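Local coordinates for protein fucose-specific lectin (PDB 6GKE) that binds L-fucose, preferring alpha-1,6-linked core fucose on glycoproteins, through five sites lying between adjacent blades of a six-bladed beta-propeller, at residues L118-S123 with P127-V132; A157-T162 with R190-D195; T171-G176 with S221-R226; R179-A184 with G202-S207. The protein carries 1 engineered substitution. One frame throughout, in Å; residues are numbered along the deposited sequence. Where two conformers were deposited one is given.

Interaction 1. Residues L118-S123 with P127-V132. With FUC (alpha-L-fucopyranose), chain E.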
# COMPACT_ATOMS: atom_id res chain seq x y z
N LEU A 118 17.58 11.32 -18.53
CA LEU A 118 17.33 11.64 -19.92
C LEU A 118 18.46 11.06 -20.78
O LEU A 118 19.52 10.68 -20.27
CB LEU A 118 17.18 13.16 -20.12
CG LEU A 118 18.37 14.04 -19.74
CD1 LEU A 118 19.51 13.97 -20.75
CD2 LEU A 118 17.92 15.49 -19.59
N GLN A 119 18.21 11.02 -22.08
CA GLN A 119 19.19 10.53 -23.03
C GLN A 119 18.98 11.28 -24.35
O GLN A 119 17.85 11.56 -24.72
CB GLN A 119 19.04 9.02 -23.22
CG GLN A 119 20.12 8.37 -24.07
CD GLN A 119 20.01 8.51 -25.57
OE1 GLN A 119 21.03 8.51 -26.27
NE2 GLN A 119 18.79 8.60 -26.09
N TRP A 120 20.08 11.54 -25.05
CA TRP A 120 19.98 11.98 -26.45
C TRP A 120 21.15 11.43 -27.25
O TRP A 120 22.24 11.22 -26.73
CB TRP A 120 19.92 13.51 -26.59
CG TRP A 120 21.28 14.14 -26.64
CD1 TRP A 120 22.03 14.35 -27.75
CD2 TRP A 120 22.09 14.54 -25.52
NE1 TRP A 120 23.25 14.86 -27.41
CE2 TRP A 120 23.31 15.00 -26.05
CE3 TRP A 120 21.90 14.57 -24.13
CZ2 TRP A 120 24.34 15.48 -25.24
CZ3 TRP A 120 22.91 15.05 -23.33
CH2 TRP A 120 24.12 15.50 -23.88
N GLY A 121 20.90 11.26 -28.54
CA GLY A 121 21.95 11.01 -29.51
C GLY A 121 22.13 9.55 -29.88
O GLY A 121 22.60 9.25 -30.98
N GLY A 122 21.82 8.63 -28.98
CA GLY A 122 22.10 7.23 -29.23
C GLY A 122 21.31 6.70 -30.42
O GLY A 122 20.11 6.92 -30.52
N SER A 123 22.01 5.99 -31.30
CA SER A 123 21.41 5.43 -32.50
C SER A 123 22.33 4.31 -33.01
O SER A 123 23.33 3.99 -32.39
CB SER A 123 21.23 6.48 -33.57
OG SER A 123 22.48 6.79 -34.15
N PRO A 127 26.81 7.42 -30.56
CA PRO A 127 26.73 6.94 -29.18
C PRO A 127 25.68 7.67 -28.36
O PRO A 127 25.30 8.81 -28.66
CB PRO A 127 28.14 7.25 -28.65
CG PRO A 127 28.52 8.50 -29.39
CD PRO A 127 27.97 8.29 -30.79
N PRO A 128 25.20 7.03 -27.28
CA PRO A 128 24.23 7.66 -26.39
C PRO A 128 24.90 8.66 -25.45
O PRO A 128 26.09 8.56 -25.14
CB PRO A 128 23.67 6.47 -25.60
CG PRO A 128 24.85 5.53 -25.51
CD PRO A 128 25.55 5.67 -26.85
N ASN A 129 24.09 9.61 -24.98
CA ASN A 129 24.46 10.56 -23.96
C ASN A 129 23.39 10.50 -22.88
O ASN A 129 22.24 10.83 -23.17
CB ASN A 129 24.57 11.98 -24.50
CG ASN A 129 25.57 12.09 -25.62
OD1 ASN A 129 26.76 12.29 -25.38
ND2 ASN A 129 25.10 11.93 -26.85
N ILE A 130 23.75 10.05 -21.68
CA ILE A 130 22.79 9.85 -20.59
C ILE A 130 23.10 10.85 -19.48
O ILE A 130 24.27 11.12 -19.20
CB ILE A 130 22.83 8.40 -20.05
CG1 ILE A 130 22.66 7.37 -21.16
CG2 ILE A 130 21.80 8.21 -18.95
CD1 ILE A 130 23.02 5.96 -20.75
N ARG A 131 22.05 11.37 -18.86
CA ARG A 131 22.20 12.19 -17.66
C ARG A 131 21.21 11.67 -16.62
O ARG A 131 20.05 11.44 -16.94
CB ARG A 131 21.95 13.67 -17.96
CG ARG A 131 22.80 14.26 -19.07
CD ARG A 131 24.27 14.37 -18.69
NE ARG A 131 25.10 15.01 -19.71
CZ ARG A 131 25.79 14.38 -20.66
NH1 ARG A 131 25.63 13.07 -20.86
NH2 ARG A 131 26.64 15.06 -21.42
N VAL A 132 21.69 11.51 -15.38
CA VAL A 132 20.90 11.01 -14.27
C VAL A 132 20.91 12.07 -13.17
O VAL A 132 21.98 12.59 -12.83
CB VAL A 132 21.44 9.66 -13.75
CG1 VAL A 132 20.61 9.15 -12.59
CG2 VAL A 132 21.51 8.63 -14.86
C1 FUC E . 28.17 17.96 -19.57
C2 FUC E . 27.72 18.17 -18.13
C3 FUC E . 26.65 19.26 -18.09
C4 FUC E . 25.50 18.91 -19.04
C5 FUC E . 26.09 18.79 -20.44
C6 FUC E . 25.04 18.49 -21.50
O1 FUC E . 28.91 19.11 -19.96
O2 FUC E . 28.86 18.49 -17.31
O3 FUC E . 26.19 19.48 -16.76
O4 FUC E . 24.89 17.66 -18.72
O5 FUC E . 27.06 17.74 -20.45

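Interaction 2. Residues A157-T162 with R190-D195. With FUC (alpha-L-fucopyranose), chain E; FUC (alpha-L-fucopyranose), chain F.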
# COMPACT_ATOMS: atom_id res chain seq x y z
N ALA A 157 26.72 18.58 -12.99
CA ALA A 157 26.36 19.80 -12.30
C ALA A 157 25.62 19.51 -10.98
O ALA A 157 25.18 18.40 -10.71
CB ALA A 157 25.49 20.65 -13.21
N SER A 158 25.51 20.58 -10.18
CA SER A 158 24.55 20.61 -9.10
C SER A 158 23.90 21.99 -9.08
O SER A 158 24.52 23.00 -9.38
CB SER A 158 25.17 20.26 -7.78
OG SER A 158 26.03 21.29 -7.34
N PHE A 159 22.59 21.99 -8.80
CA PHE A 159 21.79 23.20 -8.92
C PHE A 159 20.49 23.05 -8.14
O PHE A 159 20.06 21.94 -7.82
CB PHE A 159 21.48 23.51 -10.39
CG PHE A 159 20.89 22.36 -11.17
CD1 PHE A 159 19.53 22.07 -11.10
CD2 PHE A 159 21.69 21.57 -11.98
CE1 PHE A 159 19.00 21.00 -11.82
CE2 PHE A 159 21.15 20.51 -12.70
CZ PHE A 159 19.81 20.23 -12.61
N GLY A 160 19.87 24.19 -7.83
CA GLY A 160 18.55 24.21 -7.24
C GLY A 160 18.59 24.15 -5.73
O GLY A 160 19.58 23.76 -5.12
N SER A 161 17.46 24.53 -5.14
CA SER A 161 17.20 24.43 -3.72
C SER A 161 15.76 23.95 -3.54
O SER A 161 14.83 24.69 -3.89
CB SER A 161 17.45 25.74 -3.04
OG SER A 161 17.22 25.66 -1.64
N THR A 162 15.57 22.72 -3.06
CA THR A 162 14.32 22.00 -3.31
C THR A 162 13.56 21.71 -2.02
O THR A 162 14.10 21.71 -0.92
CB THR A 162 14.57 20.69 -4.06
OG1 THR A 162 15.07 19.69 -3.17
CG2 THR A 162 15.54 20.84 -5.21
N ARG A 190 10.02 24.76 -10.73
CA ARG A 190 10.99 25.61 -11.42
C ARG A 190 11.71 24.76 -12.47
O ARG A 190 11.56 23.55 -12.52
CB ARG A 190 11.99 26.18 -10.42
CG ARG A 190 11.38 27.04 -9.33
CD ARG A 190 10.94 28.40 -9.82
NE ARG A 190 10.53 29.24 -8.71
CZ ARG A 190 10.11 30.49 -8.82
NH1 ARG A 190 10.08 31.08 -10.01
NH2 ARG A 190 9.71 31.14 -7.74
N GLU A 191 12.50 25.45 -13.30
CA GLU A 191 13.11 24.88 -14.48
C GLU A 191 14.58 25.29 -14.53
O GLU A 191 14.89 26.46 -14.35
CB GLU A 191 12.37 25.40 -15.71
CG GLU A 191 12.89 24.92 -17.05
CD GLU A 191 12.23 25.62 -18.22
OE1 GLU A 191 12.16 26.87 -18.17
OE2 GLU A 191 11.80 24.94 -19.18
N HIS A 192 15.47 24.33 -14.81
CA HIS A 192 16.88 24.60 -15.05
C HIS A 192 17.22 24.11 -16.45
O HIS A 192 16.73 23.06 -16.87
CB HIS A 192 17.77 23.97 -13.96
CG HIS A 192 18.87 24.86 -13.50
ND1 HIS A 192 18.61 26.08 -12.91
CD2 HIS A 192 20.21 24.71 -13.51
CE1 HIS A 192 19.76 26.65 -12.60
NE2 HIS A 192 20.76 25.84 -12.96
N CYS A 193 18.05 24.88 -17.17
CA CYS A 193 18.22 24.72 -18.60
C CYS A 193 19.69 24.62 -18.99
O CYS A 193 20.51 25.39 -18.49
CB CYS A 193 17.68 25.93 -19.35
SG CYS A 193 16.00 26.41 -18.90
N TRP A 194 19.98 23.75 -19.96
CA TRP A 194 21.27 23.70 -20.63
C TRP A 194 21.02 23.73 -22.13
O TRP A 194 20.31 22.87 -22.63
CB TRP A 194 22.04 22.43 -20.26
CG TRP A 194 23.36 22.28 -20.96
CD1 TRP A 194 23.58 21.91 -22.26
CD2 TRP A 194 24.66 22.49 -20.39
NE1 TRP A 194 24.92 21.90 -22.53
CE2 TRP A 194 25.61 22.23 -21.40
CE3 TRP A 194 25.11 22.86 -19.12
CZ2 TRP A 194 26.98 22.32 -21.17
CZ3 TRP A 194 26.47 22.94 -18.89
CH2 TRP A 194 27.39 22.68 -19.91
N ASP A 195 21.61 24.71 -22.82
CA ASP A 195 21.52 24.78 -24.28
C ASP A 195 22.85 24.43 -24.97
O ASP A 195 22.84 23.82 -26.04
CB ASP A 195 21.05 26.16 -24.76
CG ASP A 195 19.58 26.43 -24.50
OD1 ASP A 195 18.79 25.47 -24.51
OD2 ASP A 195 19.25 27.61 -24.30
C1 FUC E . 28.17 17.96 -19.57
C2 FUC E . 27.72 18.17 -18.13
C3 FUC E . 26.65 19.26 -18.09
C4 FUC E . 25.50 18.91 -19.04
C5 FUC E . 26.09 18.79 -20.44
C6 FUC E . 25.04 18.49 -21.50
O1 FUC E . 28.91 19.11 -19.96
O2 FUC E . 28.86 18.49 -17.31
O3 FUC E . 26.19 19.48 -16.76
O4 FUC E . 24.89 17.66 -18.72
O5 FUC E . 27.06 17.74 -20.45
C1 FUC F . 14.08 28.62 -22.41
C2 FUC F . 13.28 28.48 -21.13
C3 FUC F . 11.82 28.14 -21.45
C4 FUC F . 11.78 26.88 -22.32
C5 FUC F . 12.56 27.15 -23.59
C6 FUC F . 12.59 25.95 -24.53
O1 FUC F . 13.62 29.80 -23.06
O2 FUC F . 13.38 29.69 -20.36
O3 FUC F . 11.06 28.02 -20.25
O4 FUC F . 12.38 25.77 -21.66
O5 FUC F . 13.92 27.47 -23.25

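Interaction 3. Residues T171-G176 with S221-R226. Engineered in segment 221-226: Gln224 (natural residue Asn). With FUC (alpha-L-fucopyranose), chain G.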
# COMPACT_ATOMS: atom_id res chain seq x y z
N THR A 171 14.17 16.10 -19.36
CA THR A 171 13.94 15.80 -20.77
C THR A 171 15.01 16.49 -21.63
O THR A 171 15.41 17.62 -21.35
CB THR A 171 12.50 16.15 -21.16
OG1 THR A 171 12.24 15.71 -22.49
CG2 THR A 171 12.18 17.62 -21.05
N ALA A 172 15.44 15.78 -22.68
CA ALA A 172 16.31 16.34 -23.70
C ALA A 172 15.41 16.89 -24.81
O ALA A 172 14.84 16.14 -25.59
CB ALA A 172 17.26 15.30 -24.23
N ILE A 173 15.28 18.22 -24.85
CA ILE A 173 14.34 18.88 -25.77
C ILE A 173 14.93 19.00 -27.18
O ILE A 173 14.22 19.36 -28.12
CB ILE A 173 13.89 20.25 -25.23
CG1 ILE A 173 15.02 21.28 -25.21
CG2 ILE A 173 13.25 20.09 -23.86
CD1 ILE A 173 14.54 22.70 -24.99
N GLY A 174 16.23 18.73 -27.31
CA GLY A 174 16.92 18.71 -28.58
C GLY A 174 18.31 18.14 -28.33
O GLY A 174 18.64 17.83 -27.19
N PRO A 175 19.15 17.99 -29.37
CA PRO A 175 20.48 17.43 -29.19
C PRO A 175 21.30 18.27 -28.19
O PRO A 175 21.56 19.44 -28.43
CB PRO A 175 21.09 17.47 -30.59
CG PRO A 175 19.89 17.47 -31.52
CD PRO A 175 18.84 18.28 -30.78
N GLY A 176 21.63 17.67 -27.05
CA GLY A 176 22.42 18.33 -26.02
C GLY A 176 21.72 19.53 -25.40
O GLY A 176 22.38 20.39 -24.83
N SER A 221 10.33 20.22 -33.03
CA SER A 221 11.26 21.23 -33.50
C SER A 221 11.10 22.56 -32.76
O SER A 221 12.03 23.35 -32.71
CB SER A 221 11.10 21.43 -34.99
OG SER A 221 9.79 21.89 -35.33
N THR A 222 9.91 22.83 -32.22
CA THR A 222 9.67 24.10 -31.52
C THR A 222 10.65 24.30 -30.36
O THR A 222 11.22 25.38 -30.25
CB THR A 222 8.20 24.23 -31.11
OG1 THR A 222 7.44 24.35 -32.31
CG2 THR A 222 7.94 25.44 -30.24
N PRO A 223 10.86 23.31 -29.48
CA PRO A 223 10.18 22.03 -29.35
C PRO A 223 8.92 22.14 -28.49
O PRO A 223 8.71 23.15 -27.80
CB PRO A 223 11.23 21.16 -28.66
CG PRO A 223 11.90 22.12 -27.72
CD PRO A 223 11.88 23.46 -28.43
N GLN A 224 8.10 21.09 -28.53
CA GLN A 224 7.00 20.92 -27.60
C GLN A 224 7.56 20.32 -26.31
O GLN A 224 8.34 19.37 -26.34
CB GLN A 224 5.94 19.98 -28.18
CG GLN A 224 5.30 20.50 -29.46
CD GLN A 224 4.44 21.73 -29.25
OE1 GLN A 224 3.71 21.84 -28.26
NE2 GLN A 224 4.51 22.66 -30.19
N ILE A 225 7.13 20.88 -25.17
CA ILE A 225 7.47 20.34 -23.86
C ILE A 225 6.16 20.15 -23.09
O ILE A 225 5.28 21.00 -23.18
CB ILE A 225 8.44 21.25 -23.06
CG1 ILE A 225 9.61 21.73 -23.91
CG2 ILE A 225 8.91 20.53 -21.80
CD1 ILE A 225 10.44 22.81 -23.25
N ARG A 226 6.06 19.05 -22.35
CA ARG A 226 4.95 18.88 -21.42
C ARG A 226 5.53 18.50 -20.06
O ARG A 226 6.37 17.60 -19.97
CB ARG A 226 3.97 17.79 -21.88
CG ARG A 226 3.38 18.02 -23.27
CD ARG A 226 2.47 19.23 -23.35
NE ARG A 226 1.86 19.38 -24.67
CZ ARG A 226 2.37 20.08 -25.68
NH1 ARG A 226 3.49 20.78 -25.53
NH2 ARG A 226 1.76 20.09 -26.85
C1 FUC G . -1.84 19.86 -26.39
C2 FUC G . -2.19 19.80 -24.91
C3 FUC G . -2.61 18.38 -24.52
C4 FUC G . -1.53 17.37 -24.94
C5 FUC G . -1.27 17.54 -26.43
C6 FUC G . -0.20 16.61 -26.99
O1 FUC G . -3.03 19.65 -27.16
O2 FUC G . -3.26 20.72 -24.64
O3 FUC G . -2.88 18.33 -23.12
O4 FUC G . -0.28 17.60 -24.27
O5 FUC G . -0.86 18.87 -26.71

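Interaction 4. Residues R179-A184 with G202-S207. With FUC (alpha-L-fucopyranose), chain F.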
# COMPACT_ATOMS: atom_id res chain seq x y z
N ARG A 179 16.25 20.16 -20.18
CA ARG A 179 15.37 20.89 -19.29
C ARG A 179 15.04 20.00 -18.10
O ARG A 179 14.59 18.86 -18.27
CB ARG A 179 14.10 21.35 -19.99
CG ARG A 179 14.33 22.34 -21.13
CD ARG A 179 14.89 23.68 -20.68
NE ARG A 179 15.03 24.64 -21.77
CZ ARG A 179 16.11 24.76 -22.54
NH1 ARG A 179 17.15 23.96 -22.40
NH2 ARG A 179 16.13 25.71 -23.47
N ILE A 180 15.27 20.53 -16.90
CA ILE A 180 15.08 19.83 -15.64
C ILE A 180 14.04 20.60 -14.82
O ILE A 180 14.16 21.81 -14.67
CB ILE A 180 16.40 19.70 -14.85
CG1 ILE A 180 17.56 19.22 -15.73
CG2 ILE A 180 16.20 18.85 -13.61
CD1 ILE A 180 17.36 17.88 -16.40
N TYR A 181 13.05 19.87 -14.30
CA TYR A 181 11.94 20.44 -13.55
C TYR A 181 11.96 19.86 -12.14
O TYR A 181 12.16 18.67 -11.95
CB TYR A 181 10.60 20.16 -14.25
CG TYR A 181 10.60 20.74 -15.64
CD1 TYR A 181 10.26 22.06 -15.86
CD2 TYR A 181 11.05 20.00 -16.72
CE1 TYR A 181 10.34 22.63 -17.12
CE2 TYR A 181 11.13 20.55 -17.98
CZ TYR A 181 10.79 21.87 -18.19
OH TYR A 181 10.91 22.42 -19.43
N TYR A 182 11.75 20.72 -11.15
CA TYR A 182 11.81 20.30 -9.75
C TYR A 182 10.96 21.27 -8.93
O TYR A 182 10.57 22.31 -9.44
CB TYR A 182 13.26 20.29 -9.27
CG TYR A 182 13.92 21.65 -9.31
CD1 TYR A 182 14.49 22.14 -10.47
CD2 TYR A 182 13.91 22.48 -8.20
CE1 TYR A 182 15.05 23.41 -10.53
CE2 TYR A 182 14.47 23.74 -8.23
CZ TYR A 182 15.04 24.21 -9.40
OH TYR A 182 15.58 25.47 -9.42
N GLN A 183 10.70 20.93 -7.67
CA GLN A 183 9.89 21.79 -6.82
C GLN A 183 10.81 22.47 -5.81
O GLN A 183 11.47 21.82 -5.00
CB GLN A 183 8.79 20.99 -6.13
CG GLN A 183 7.81 21.86 -5.36
CD GLN A 183 6.61 21.09 -4.89
OE1 GLN A 183 6.71 19.94 -4.47
NE2 GLN A 183 5.45 21.73 -4.94
N ALA A 184 10.86 23.80 -5.89
CA ALA A 184 11.71 24.61 -5.04
C ALA A 184 11.05 24.81 -3.67
O ALA A 184 9.89 24.45 -3.47
CB ALA A 184 11.99 25.93 -5.71
N GLY A 202 15.48 28.69 -16.00
CA GLY A 202 14.46 28.80 -17.04
C GLY A 202 13.31 29.71 -16.63
O GLY A 202 13.13 30.06 -15.46
N GLY A 203 12.50 30.05 -17.63
CA GLY A 203 11.38 30.96 -17.44
C GLY A 203 10.13 30.28 -16.86
O GLY A 203 9.24 30.98 -16.39
N PHE A 204 10.05 28.95 -16.89
CA PHE A 204 8.86 28.25 -16.43
C PHE A 204 8.77 28.27 -14.91
O PHE A 204 9.73 27.94 -14.22
CB PHE A 204 8.86 26.79 -16.88
CG PHE A 204 7.69 26.02 -16.31
CD1 PHE A 204 6.41 26.31 -16.75
CD2 PHE A 204 7.86 25.07 -15.32
CE1 PHE A 204 5.32 25.63 -16.22
CE2 PHE A 204 6.77 24.40 -14.79
CZ PHE A 204 5.50 24.68 -15.25
N SER A 205 7.58 28.55 -14.37
CA SER A 205 7.29 28.27 -12.98
C SER A 205 5.79 28.05 -12.80
O SER A 205 4.98 28.59 -13.55
CB SER A 205 7.81 29.34 -12.05
OG SER A 205 7.09 30.55 -12.20
N ALA A 206 5.43 27.27 -11.79
CA ALA A 206 4.03 27.00 -11.48
C ALA A 206 3.88 26.58 -10.02
O ALA A 206 4.60 25.71 -9.55
CB ALA A 206 3.49 25.92 -12.38
N SER A 207 2.91 27.17 -9.33
CA SER A 207 2.55 26.74 -7.98
C SER A 207 1.98 25.31 -8.03
O SER A 207 1.20 24.97 -8.92
CB SER A 207 1.55 27.68 -7.36
OG SER A 207 2.14 28.95 -7.13
C1 FUC F . 14.08 28.62 -22.41
C2 FUC F . 13.28 28.48 -21.13
C3 FUC F . 11.82 28.14 -21.45
C4 FUC F . 11.78 26.88 -22.32
C5 FUC F . 12.56 27.15 -23.59
C6 FUC F . 12.59 25.95 -24.53
O1 FUC F . 13.62 29.80 -23.06
O2 FUC F . 13.38 29.69 -20.36
O3 FUC F . 11.06 28.02 -20.25
O4 FUC F . 12.38 25.77 -21.66
O5 FUC F . 13.92 27.47 -23.25

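Interaction 1. Residues L118-S123 with P127-V132
Trp120 O is gripped twice by Asn129: the side-chain ND2 donates a nearly straight bond of 2.9 Å, and the backbone N adds a weak one. The oxygen lies in the amide plane, and the same amide is stacked on the Trp120 indole, with the two planes only 13° apart. Asn129 CB sits 3.4 Å from the centroid of the six-membered ring, almost on its normal, a CH-pi contact. Ser150 OG bonds Asn129 OD1, so both ends of the amide are tied down. Trp120 CG stands between the backbone N and carbonyl carbon (chi1 86°), which lays the indole over its cross-strand neighbour. The ladder is antiparallel: Leu118 pairs with Arg131 and Trp120 with Asn129 as hydrogen-bonded pairs, Gln119 with Ile130 as a non-hydrogen-bonded one. At the turn end of the ladder, Gln119 OE1 accepts Gly122 N at 2.8 Å on a lone pair and ties down the turn, with OE1 also against Pro128 CA. At the other end Leu118 CD1 rests 3.7 Å from Arg131 CG, where that side chain bends. Trp120 CH2 lies 3.5 Å from Arg131 NH2, over one face of the guanidinium, whose plane is turned 60° from the indole. Arg131 NH1 is held by Ile130 O at 2.9 Å and by Ser150. With that rotation set, NE reaches fucose O4 at 2.8 Å and NH2 reaches the ring oxygen O5 at 2.9 Å. The indole and Ile130 O thus orient a positive charge whose N-H groups read two adjacent oxygens of one sugar, and Trp120 also lies near its C6 methyl.

Interaction 2. Residues A157-T162 with R190-D195
Phe159, on the outermost strand 153-162 of one four-stranded sheet, faces His192, on strand 188-194 of the next sheet, with CA atoms 8.0 Å apart, so that side chains alone bridge the gap. Their rings form an offset stack, planes 17° apart and centroids 4.6 Å from each other. The side chains run in from opposing strands and overlap only in part, which brings His192 CD2 over one face of the phenyl ring; His192 CD2 stands 3.4 Å from Phe159 CG, and His192 NE2 reaches Phe159 CB. With its CG placed between backbone N and carbonyl carbon (chi1 52°), the Phe159 ring is directed at the neighbouring sheet, where it also meets Trp199. Neighbouring residues of segment 190-195 reach two fucoses. Farther along the same strand, Trp194 spreads one face of its indole under the first sugar, with fucose C5 3.6 Å above the plane; Trp199 meets Trp194 edge-to-face. The second sugar is met by Glu191, whose extended chain leaves the strand on the side away from Phe159: O3 donates to Glu191 OE1 at 2.6 Å and O4 to Glu191 OE2 at 2.7 Å. Such packing of one sheet's last strand against the next sheet is that of adjacent beta-propeller blades, with a fucose site in the groove between them.

Interaction 3. Residues T171-G176 with S221-R226
Pro223, which follows a cis peptide bond, lays its ring against Ile173: CG comes within 3.7 Å of Ile173 CB, and Pro223 CB lies 3.5 Å from Ile173 O. Gln224, an engineered residue (asparagine in the natural protein), turns away from this interface. Its OE1 is gripped end-on by both terminal nitrogens of Arg226, NH1 at 2.9 Å and NH2 at 3.0 Å, and lies in the guanidinium plane. Ile225 points back across the gap, its CD1 4.0 Å from Ile173 CG2, while its CG2 looks toward the methyl of Thr171. Ile173 meets both partners by branching: CG1, between backbone N and carbonyl carbon (chi1 68°), runs beside the proline, leaving CG2 for Ile225. Arg226 follows on the far face; NH1 is also tied to Ile225 O, which limits rotation of the guanidinium; NE donates to O4 of the bound fucose at 2.8 Å and NH2 to its O5 at 2.9 Å. The segments meet mainly through apolar groups, a hydrophobic seam between two blades. Ile173 and Ile225 also touch another fucose, so the alternation of the strand turns Ile225 toward one site and the positive charge of Arg226 toward the next.

Interaction 4. Residues R179-A184 with G202-S207
Tyr181 and Phe204 set their rings steeply to each other, with planes 76° apart and centroids 5.9 Å from one another; the geometry is oblique, neither a stack nor a T-shaped pair. The side chains cross at about a right angle. Phe204 CD2 comes up to the edge of the phenol, near its plane, 3.9 Å from Tyr181 CD1 and equally near CE1. Phe204 CG lies opposite the backbone N (chi1 175°), which sends the ring inward from the outer segment 202-207, and Trp245 packs against it as well. The phenol is fixed at its far end, since Tyr181 OH bonds Glu191 OE2, and Ile225 of the next blade lies alongside. Glu191, on the strand between these two, also takes Phe204 N on OE1, so one carboxylate positions both members of the aromatic pair. Arg179, two residues before Tyr181, and Gly203, just before Phe204, turn to the sugar. Arg179 donates from NE to fucose O4 at 2.9 Å and from NH2 to the ring oxygen O5 at 2.8 Å, the latter at an N-H angle of 163°; Asp195 forms a salt bridge with NH2, which restrains how the guanidinium is turned. From the opposite segment Gly203 N reaches fucose O2 at 2.9 Å, a backbone contact with a third oxygen of the sugar. The arrangement is that of a fucose site between two adjacent blades of the propeller, where arginine and glutamate from inner strands, a backbone N-H from segment 202-207 and Trp245 of the following blade surround one sugar.

The contacts follow the propeller round its axis. Interaction 1 is a hairpin within the blade of strands 116-120 to 153-162; interaction 2 joins the last strand of that blade to the third of the next. Interaction 4 lies wholly inside that second blade, and interaction 3 links its first strand to the blade of strands 213-219 to 249-251. Centres of interactions 2 and 4 are about 8 Å apart, those of 1 and 4 about 22 Å. Along the chain, interaction 1 closes before the others open, 4 nests inside 3, and 2 alternates with both. Interactions 1 and 2 share one fucose, 2 and 4 another, so successive sites are built from overlapping sets of strands.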